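Local coordinates for protein polyisoprenyl-teichoic acid--peptidoglycan teichoic acid transferase TagV (Bacillus subtilis, PDB 6UF3) that belongs to the LytR-CpsA-Psr family of bacterial cell-envelope transferases, built round a mixed beta sheet flanked by helices, at residues K90-D95 against T197-T202; P5-F10 against I86-Y91. All coordinates share one frame; numbering follows the deposited sequence.

Interaction 1 and interaction 2 share strand 90-94 and lie on its two flanks, their centres about 10 Å apart. Across the mixed sheet the order is 196-197, 90-94, 6-13: the first neighbour runs antiparallel and the second parallel, which makes 90-94 the last strand before the short outermost one. Along the chain 5-10 comes first, then 86-91 and 90-95, which overlap at Lys-90 and Tyr-91, and finally 197-202, so residues far apart in sequence become adjacent. The two contacts also touch directly, Asn-198 ND2 lying 3.2 Å from Asp-89 O in a probable hydrogen bond. Together they tie the early central strand to the entry of helix 201-210.

Interaction 1. Residues K90-D95 against T197-T202; sequences KYVTVD and TNIRIT
Lys-90 meets both Ile-199 and Asn-198. Its CB lies 3.7 Å from Ile-199 CG1, and the bend at its second torsion (chi2 -65°) then carries CD along the Asn-198 amide, while NZ gives a hydrogen bond to Asn-198 O at 2.9 Å. Glu-203 provides that ammonium with a salt bridge as well. At Tyr-91 the backbone N donates to Asn-198 OD1 at 2.9 Å, nearly straight at 162°. The same amide stacks over one face of the tyrosine ring, the planes 14° apart and Tyr-91 CE2 3.5 Å from Asn-198 CG, and its ND2 bonds to Asp-89 O; with both ends held, its rotation is fixed. Tyr-91 O in turn receives Thr-197 OG1 at 2.7 Å. That hydroxyl also accepts from Ile-199 N at 3.0 Å, so one oxygen joins the strand to the turn. Val-92 then pairs with Thr-197, side chains side by side, and its CG2 meets Ile-199 CD1 at 3.8 Å. The evidence is that of an antiparallel sheet edge: a non-hydrogen-bonded pair, Val-92 with Thr-197, where the short outer strand ends in an ST turn that leads into helix 201-210.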
ATOM      1  N   LYS A  90       9.547   5.743  -5.614  1.00 20.08           N
ATOM      2  CA  LYS A  90       8.462   5.508  -6.557  1.00 18.30           C
ATOM      3  C   LYS A  90       7.136   5.556  -5.821  1.00 17.87           C
ATOM      4  O   LYS A  90       7.057   5.250  -4.629  1.00 17.50           O
ATOM      5  CB  LYS A  90       8.596   4.131  -7.264  1.00 18.37           C
ATOM      6  CG  LYS A  90       9.855   3.990  -8.084  1.00 19.95           C
ATOM      7  CD  LYS A  90       9.840   4.974  -9.267  1.00 20.83           C
ATOM      8  CE  LYS A  90      10.955   4.658 -10.249  1.00 22.62           C
ATOM      9  NZ  LYS A  90      10.970   5.529 -11.463  1.00 26.03           N
ATOM     10  N   TYR A  91       6.084   5.925  -6.545  1.00 20.40           N
ATOM     11  CA  TYR A  91       4.744   5.942  -5.984  1.00 20.74           C
ATOM     12  C   TYR A  91       3.779   5.302  -6.970  1.00 19.76           C
ATOM     13  O   TYR A  91       3.980   5.336  -8.188  1.00 21.05           O
ATOM     14  CB  TYR A  91       4.267   7.377  -5.626  1.00 21.97           C
ATOM     15  CG  TYR A  91       4.244   8.316  -6.805  1.00 24.64           C
ATOM     16  CD1 TYR A  91       3.129   8.408  -7.628  1.00 25.64           C
ATOM     17  CD2 TYR A  91       5.348   9.097  -7.105  1.00 24.13           C
ATOM     18  CE1 TYR A  91       3.119   9.257  -8.720  1.00 26.54           C
ATOM     19  CE2 TYR A  91       5.341   9.952  -8.187  1.00 25.25           C
ATOM     20  CZ  TYR A  91       4.234  10.019  -8.989  1.00 30.66           C
ATOM     21  OH  TYR A  91       4.248  10.868 -10.065  1.00 38.03           O
ATOM     22  N   VAL A  92       2.736   4.702  -6.410  1.00 19.91           N
ATOM     23  CA  VAL A  92       1.613   4.152  -7.158  1.00 23.18           C
ATOM     24  C   VAL A  92       0.355   4.600  -6.431  1.00 25.97           C
ATOM     25  O   VAL A  92       0.198   4.306  -5.244  1.00 25.64           O
ATOM     26  CB  VAL A  92       1.659   2.617  -7.226  1.00 26.68           C
ATOM     27  CG1 VAL A  92       0.390   2.079  -7.888  1.00 31.32           C
ATOM     28  CG2 VAL A  92       2.906   2.149  -7.961  1.00 22.97           C
ATOM     29  N   THR A  93      -0.531   5.313  -7.117  1.00 23.56           N
ATOM     30  CA  THR A  93      -1.811   5.708  -6.541  1.00 26.42           C
ATOM     31  C   THR A  93      -2.925   5.018  -7.313  1.00 30.37           C
ATOM     32  O   THR A  93      -2.880   4.954  -8.547  1.00 25.57           O
ATOM     33  CB  THR A  93      -2.031   7.229  -6.588  1.00 32.97           C
ATOM     34  OG1 THR A  93      -0.901   7.911  -6.035  1.00 37.73           O
ATOM     35  CG2 THR A  93      -3.276   7.618  -5.789  1.00 32.72           C
ATOM     36  N   VAL A  94      -3.924   4.511  -6.598  1.00 24.48           N
ATOM     37  CA  VAL A  94      -5.077   3.913  -7.259  1.00 26.55           C
ATOM     38  C   VAL A  94      -6.349   4.310  -6.519  1.00 23.19           C
ATOM     39  O   VAL A  94      -6.383   4.311  -5.282  1.00 22.61           O
ATOM     40  CB  VAL A  94      -4.905   2.383  -7.376  1.00 33.31           C
ATOM     41  CG1 VAL A  94      -5.131   1.649  -6.042  1.00 30.10           C
ATOM     42  CG2 VAL A  94      -5.762   1.852  -8.465  1.00 39.51           C
ATOM     43  N   ASP A  95      -7.384   4.714  -7.276  1.00 23.67           N
ATOM     44  CA  ASP A  95      -8.694   4.952  -6.690  1.00 22.92           C
ATOM     45  C   ASP A  95      -9.517   3.674  -6.878  1.00 21.64           C
ATOM     46  O   ASP A  95      -8.984   2.634  -7.297  1.00 20.60           O
ATOM     47  CB  ASP A  95      -9.344   6.243  -7.238  1.00 24.93           C
ATOM     48  CG  ASP A  95      -9.825   6.129  -8.673  1.00 24.20           C
ATOM     49  OD1 ASP A  95      -9.466   5.152  -9.364  1.00 28.54           O
ATOM     50  OD2 ASP A  95     -10.566   7.049  -9.093  1.00 26.68           O
ATOM     51  N   THR A 197       1.372   6.923 -11.432  1.00 24.15           N
ATOM     52  CA  THR A 197       2.653   6.346 -11.023  1.00 19.45           C
ATOM     53  C   THR A 197       3.802   6.974 -11.799  1.00 23.34           C
ATOM     54  O   THR A 197       3.627   7.453 -12.925  1.00 24.68           O
ATOM     55  CB  THR A 197       2.667   4.831 -11.231  1.00 22.95           C
ATOM     56  OG1 THR A 197       3.876   4.271 -10.690  1.00 20.68           O
ATOM     57  CG2 THR A 197       2.579   4.492 -12.726  1.00 22.63           C
ATOM     58  N   ASN A 198       4.986   6.953 -11.181  1.00 21.11           N
ATOM     59  CA  ASN A 198       6.227   7.300 -11.858  1.00 19.85           C
ATOM     60  C   ASN A 198       7.089   6.074 -12.138  1.00 20.48           C
ATOM     61  O   ASN A 198       8.277   6.217 -12.436  1.00 20.62           O
ATOM     62  CB  ASN A 198       7.023   8.337 -11.058  1.00 23.03           C
ATOM     63  CG  ASN A 198       7.579   7.786  -9.760  1.00 20.49           C
ATOM     64  OD1 ASN A 198       7.036   6.847  -9.177  1.00 18.74           O
ATOM     65  ND2 ASN A 198       8.658   8.398  -9.279  1.00 21.34           N
ATOM     66  N   ILE A 199       6.511   4.878 -12.048  1.00 20.31           N
ATOM     67  CA  ILE A 199       7.162   3.655 -12.500  1.00 21.02           C
ATOM     68  C   ILE A 199       6.863   3.504 -13.981  1.00 22.93           C
ATOM     69  O   ILE A 199       5.698   3.529 -14.383  1.00 28.03           O
ATOM     70  CB  ILE A 199       6.664   2.431 -11.721  1.00 17.20           C
ATOM     71  CG1 ILE A 199       6.909   2.622 -10.223  1.00 21.49           C
ATOM     72  CG2 ILE A 199       7.345   1.150 -12.245  1.00 20.46           C
ATOM     73  CD1 ILE A 199       6.381   1.445  -9.392  1.00 19.75           C
ATOM     74  N   ARG A 200       7.906   3.355 -14.788  1.00 22.66           N
ATOM     75  CA  ARG A 200       7.746   3.192 -16.222  1.00 26.86           C
ATOM     76  C   ARG A 200       7.536   1.725 -16.556  1.00 24.27           C
ATOM     77  O   ARG A 200       7.841   0.835 -15.762  1.00 27.07           O
ATOM     78  CB  ARG A 200       8.961   3.735 -16.971  1.00 35.40           C
ATOM     79  CG  ARG A 200       8.867   5.215 -17.265  1.00 47.16           C
ATOM     80  CD  ARG A 200      10.135   5.938 -16.869  1.00 59.11           C
ATOM     81  NE  ARG A 200      10.034   7.374 -17.122  1.00 65.11           N
ATOM     82  CZ  ARG A 200      11.065   8.158 -17.419  1.00 71.15           C
ATOM     83  NH1 ARG A 200      10.876   9.454 -17.634  1.00 69.66           N
ATOM     84  NH2 ARG A 200      12.286   7.645 -17.500  1.00 72.57           N
ATOM     85  N   ILE A 201       6.973   1.485 -17.737  1.00 27.67           N
ATOM     86  CA  ILE A 201       6.724   0.110 -18.165  1.00 28.01           C
ATOM     87  C   ILE A 201       8.023  -0.687 -18.181  1.00 27.06           C
ATOM     88  O   ILE A 201       8.079  -1.818 -17.683  1.00 29.43           O
ATOM     89  CB  ILE A 201       6.029   0.104 -19.536  1.00 33.56           C
ATOM     90  CG1 ILE A 201       4.567   0.530 -19.385  1.00 37.36           C
ATOM     91  CG2 ILE A 201       6.150  -1.266 -20.190  1.00 35.82           C
ATOM     92  CD1 ILE A 201       3.748  -0.372 -18.481  1.00 39.42           C
ATOM     93  N   THR A 202       9.092  -0.096 -18.723  1.00 26.34           N
ATOM     94  CA  THR A 202      10.377  -0.786 -18.785  1.00 30.92           C
ATOM     95  C   THR A 202      10.898  -1.117 -17.392  1.00 29.19           C
ATOM     96  O   THR A 202      11.467  -2.193 -17.174  1.00 28.45           O
ATOM     97  CB  THR A 202      11.397   0.061 -19.546  1.00 35.93           C
ATOM     98  OG1 THR A 202      11.391   1.395 -19.020  1.00 43.76           O
ATOM     99  CG2 THR A 202      11.051   0.109 -21.019  1.00 40.99           C
TER

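Interaction 2. Residues P5-F10 against I86-Y91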
ATOM      1  N   PRO A   5      19.002  -0.308  -4.518  1.00 22.53           N
ATOM      2  CA  PRO A   5      17.805  -0.454  -3.678  1.00 20.21           C
ATOM      3  C   PRO A   5      16.908   0.770  -3.776  1.00 20.77           C
ATOM      4  O   PRO A   5      17.385   1.902  -3.897  1.00 22.43           O
ATOM      5  CB  PRO A   5      18.374  -0.602  -2.263  1.00 23.17           C
ATOM      6  CG  PRO A   5      19.785  -1.055  -2.465  1.00 24.97           C
ATOM      7  CD  PRO A   5      20.247  -0.435  -3.743  1.00 29.06           C
ATOM      8  N   PHE A   6      15.602   0.538  -3.709  1.00 19.76           N
ATOM      9  CA  PHE A   6      14.665   1.654  -3.817  1.00 20.81           C
ATOM     10  C   PHE A   6      13.345   1.294  -3.145  1.00 18.21           C
ATOM     11  O   PHE A   6      13.065   0.137  -2.855  1.00 18.72           O
ATOM     12  CB  PHE A   6      14.453   2.046  -5.286  1.00 18.14           C
ATOM     13  CG  PHE A   6      13.628   1.070  -6.061  1.00 20.53           C
ATOM     14  CD1 PHE A   6      14.196  -0.095  -6.562  1.00 23.10           C
ATOM     15  CD2 PHE A   6      12.290   1.316  -6.314  1.00 20.66           C
ATOM     16  CE1 PHE A   6      13.436  -0.994  -7.293  1.00 26.56           C
ATOM     17  CE2 PHE A   6      11.527   0.418  -7.034  1.00 22.76           C
ATOM     18  CZ  PHE A   6      12.098  -0.737  -7.524  1.00 24.72           C
ATOM     19  N   SER A   7      12.516   2.307  -2.906  1.00 17.34           N
ATOM     20  CA  SER A   7      11.250   2.104  -2.222  1.00 17.94           C
ATOM     21  C   SER A   7      10.071   2.529  -3.102  1.00 17.06           C
ATOM     22  O   SER A   7      10.215   3.350  -4.006  1.00 17.45           O
ATOM     23  CB  SER A   7      11.212   2.906  -0.914  1.00 19.44           C
ATOM     24  OG  SER A   7      11.416   4.283  -1.228  1.00 21.31           O
ATOM     25  N   ILE A   8       8.906   1.942  -2.822  1.00 19.14           N
ATOM     26  CA  ILE A   8       7.639   2.279  -3.469  1.00 18.91           C
ATOM     27  C   ILE A   8       6.610   2.553  -2.379  1.00 18.96           C
ATOM     28  O   ILE A   8       6.480   1.771  -1.433  1.00 17.49           O
ATOM     29  CB  ILE A   8       7.120   1.153  -4.381  1.00 17.01           C
ATOM     30  CG1 ILE A   8       8.204   0.646  -5.330  1.00 17.43           C
ATOM     31  CG2 ILE A   8       5.889   1.644  -5.167  1.00 18.18           C
ATOM     32  CD1 ILE A   8       7.772  -0.592  -6.109  1.00 19.23           C
ATOM     33  N   LEU A   9       5.880   3.661  -2.508  1.00 16.47           N
ATOM     34  CA  LEU A   9       4.700   3.903  -1.684  1.00 15.86           C
ATOM     35  C   LEU A   9       3.457   3.636  -2.523  1.00 16.64           C
ATOM     36  O   LEU A   9       3.272   4.248  -3.584  1.00 17.70           O
ATOM     37  CB  LEU A   9       4.667   5.339  -1.144  1.00 16.92           C
ATOM     38  CG  LEU A   9       3.353   5.743  -0.438  1.00 18.06           C
ATOM     39  CD1 LEU A   9       3.083   4.907   0.821  1.00 17.02           C
ATOM     40  CD2 LEU A   9       3.349   7.255  -0.077  1.00 18.52           C
ATOM     41  N   PHE A  10       2.609   2.737  -2.038  1.00 16.95           N
ATOM     42  CA  PHE A  10       1.322   2.426  -2.637  1.00 18.19           C
ATOM     43  C   PHE A  10       0.238   3.155  -1.857  1.00 19.19           C
ATOM     44  O   PHE A  10       0.116   2.974  -0.643  1.00 20.16           O
ATOM     45  CB  PHE A  10       1.057   0.917  -2.602  1.00 19.16           C
ATOM     46  CG  PHE A  10       1.980   0.109  -3.476  1.00 20.37           C
ATOM     47  CD1 PHE A  10       3.193  -0.355  -2.980  1.00 21.16           C
ATOM     48  CD2 PHE A  10       1.624  -0.205  -4.779  1.00 23.38           C
ATOM     49  CE1 PHE A  10       4.046  -1.107  -3.780  1.00 22.38           C
ATOM     50  CE2 PHE A  10       2.473  -0.942  -5.582  1.00 22.36           C
ATOM     51  CZ  PHE A  10       3.678  -1.401  -5.075  1.00 20.33           C
ATOM     52  N   ILE A  86      13.104   7.564   5.471  1.00 25.55           N
ATOM     53  CA  ILE A  86      13.680   6.979   4.259  1.00 24.98           C
ATOM     54  C   ILE A  86      13.182   7.773   3.066  1.00 23.80           C
ATOM     55  O   ILE A  86      12.142   8.440   3.134  1.00 24.80           O
ATOM     56  CB  ILE A  86      13.317   5.487   4.092  1.00 26.96           C
ATOM     57  CG1 ILE A  86      11.796   5.274   4.060  1.00 22.98           C
ATOM     58  CG2 ILE A  86      14.011   4.629   5.153  1.00 27.46           C
ATOM     59  CD1 ILE A  86      11.371   3.998   3.316  1.00 23.12           C
ATOM     60  N   PRO A  87      13.916   7.743   1.963  1.00 25.08           N
ATOM     61  CA  PRO A  87      13.375   8.303   0.724  1.00 23.01           C
ATOM     62  C   PRO A  87      12.339   7.374   0.119  1.00 21.53           C
ATOM     63  O   PRO A  87      12.434   6.148   0.218  1.00 24.38           O
ATOM     64  CB  PRO A  87      14.611   8.431  -0.175  1.00 29.15           C
ATOM     65  CG  PRO A  87      15.579   7.459   0.358  1.00 34.13           C
ATOM     66  CD  PRO A  87      15.313   7.298   1.820  1.00 27.65           C
ATOM     67  N   ILE A  88      11.343   7.975  -0.530  1.00 21.21           N
ATOM     68  CA  ILE A  88      10.311   7.247  -1.260  1.00 20.10           C
ATOM     69  C   ILE A  88      10.591   7.500  -2.739  1.00 20.92           C
ATOM     70  O   ILE A  88      10.311   8.579  -3.272  1.00 19.95           O
ATOM     71  CB  ILE A  88       8.887   7.684  -0.874  1.00 18.75           C
ATOM     72  CG1 ILE A  88       8.520   7.239   0.549  1.00 22.52           C
ATOM     73  CG2 ILE A  88       7.855   7.166  -1.902  1.00 25.75           C
ATOM     74  CD1 ILE A  88       8.594   5.722   0.785  1.00 23.75           C
ATOM     75  N   ASP A  89      11.166   6.512  -3.417  1.00 20.66           N
ATOM     76  CA  ASP A  89      11.614   6.745  -4.785  1.00 20.63           C
ATOM     77  C   ASP A  89      10.465   6.691  -5.785  1.00 19.91           C
ATOM     78  O   ASP A  89      10.419   7.495  -6.726  1.00 21.09           O
ATOM     79  CB  ASP A  89      12.695   5.715  -5.140  1.00 23.01           C
ATOM     80  CG  ASP A  89      13.857   5.754  -4.162  1.00 31.47           C
ATOM     81  OD1 ASP A  89      14.620   6.748  -4.174  1.00 35.88           O
ATOM     82  OD2 ASP A  89      13.983   4.820  -3.348  1.00 25.97           O
ATOM     83  N   LYS A  90       9.547   5.743  -5.614  1.00 20.08           N
ATOM     84  CA  LYS A  90       8.462   5.508  -6.557  1.00 18.30           C
ATOM     85  C   LYS A  90       7.136   5.556  -5.821  1.00 17.87           C
ATOM     86  O   LYS A  90       7.057   5.250  -4.629  1.00 17.50           O
ATOM     87  CB  LYS A  90       8.596   4.131  -7.264  1.00 18.37           C
ATOM     88  CG  LYS A  90       9.855   3.990  -8.084  1.00 19.95           C
ATOM     89  CD  LYS A  90       9.840   4.974  -9.267  1.00 20.83           C
ATOM     90  CE  LYS A  90      10.955   4.658 -10.249  1.00 22.62           C
ATOM     91  NZ  LYS A  90      10.970   5.529 -11.463  1.00 26.03           N
ATOM     92  N   TYR A  91       6.084   5.925  -6.545  1.00 20.40           N
ATOM     93  CA  TYR A  91       4.744   5.942  -5.984  1.00 20.74           C
ATOM     94  C   TYR A  91       3.779   5.302  -6.970  1.00 19.76           C
ATOM     95  O   TYR A  91       3.980   5.336  -8.188  1.00 21.05           O
ATOM     96  CB  TYR A  91       4.267   7.377  -5.626  1.00 21.97           C
ATOM     97  CG  TYR A  91       4.244   8.316  -6.805  1.00 24.64           C
ATOM     98  CD1 TYR A  91       3.129   8.408  -7.628  1.00 25.64           C
ATOM     99  CD2 TYR A  91       5.348   9.097  -7.105  1.00 24.13           C
ATOM    100  CE1 TYR A  91       3.119   9.257  -8.720  1.00 26.54           C
ATOM    101  CE2 TYR A  91       5.341   9.952  -8.187  1.00 25.25           C
ATOM    102  CZ  TYR A  91       4.234  10.019  -8.989  1.00 30.66           C
ATOM    103  OH  TYR A  91       4.248  10.868 -10.065  1.00 38.03           O
TER
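The Ser-7 hydroxyl bridges two backbone groups of the loop Pro-87 to Asp-89. With chi1 at 58°, OG sits between the backbone N and the carbonyl carbon and faces the loop, where it donates to Pro-87 O at 2.6 Å and accepts from Asp-89 N at 3.1 Å. The hydroxyl of this buried residue is thus satisfied both as donor and as acceptor. The Asp-89 carboxylate answers from the other partner: its CG stands anti to the carbonyl carbon (chi1 -56°), and OD2 takes the Ser-7 backbone N at 2.9 Å on its anti lone pair, with an N-H...O angle of 155°. Ser-7 and Asp-89 therefore each offer a side chain to the other's backbone N, a reciprocal pairing just before the regular strand bonds begin. OD2 also lies close to the CA and CB of Phe-6.

Beyond this point the pairing is parallel: Lys-90 N donates to Ser-7 O at 3.0 Å, and Lys-90 O accepts from Leu-9 N at 2.9 Å. Ile-8 shares a face with Lys-90, Ile-8 CG1 4.0 Å from Lys-90 CB, and the lysine's CG approaches Phe-6 CD2 obliquely at 4.0 Å before its amine leaves for Asn-198. On the face of Leu-9 and Tyr-91, Leu-9 CB packs on Ile-88 CG2 at 3.8 Å; Leu-9 CG, anti to its own N, extends away from that methyl.

Helix 72-84 packs against the face of Leu-9 and Tyr-91, where Val-77 touches both Leu-9 and Ile-88, and its Glu-81 accepts from Ile-88 N. Leu-253, Gln-254 and Leu-257 of helix 243-257 touch Ile-86, while strand 25-34 bonds to the far side of strand 6-13 through Phe-6, Ile-8 and Phe-10.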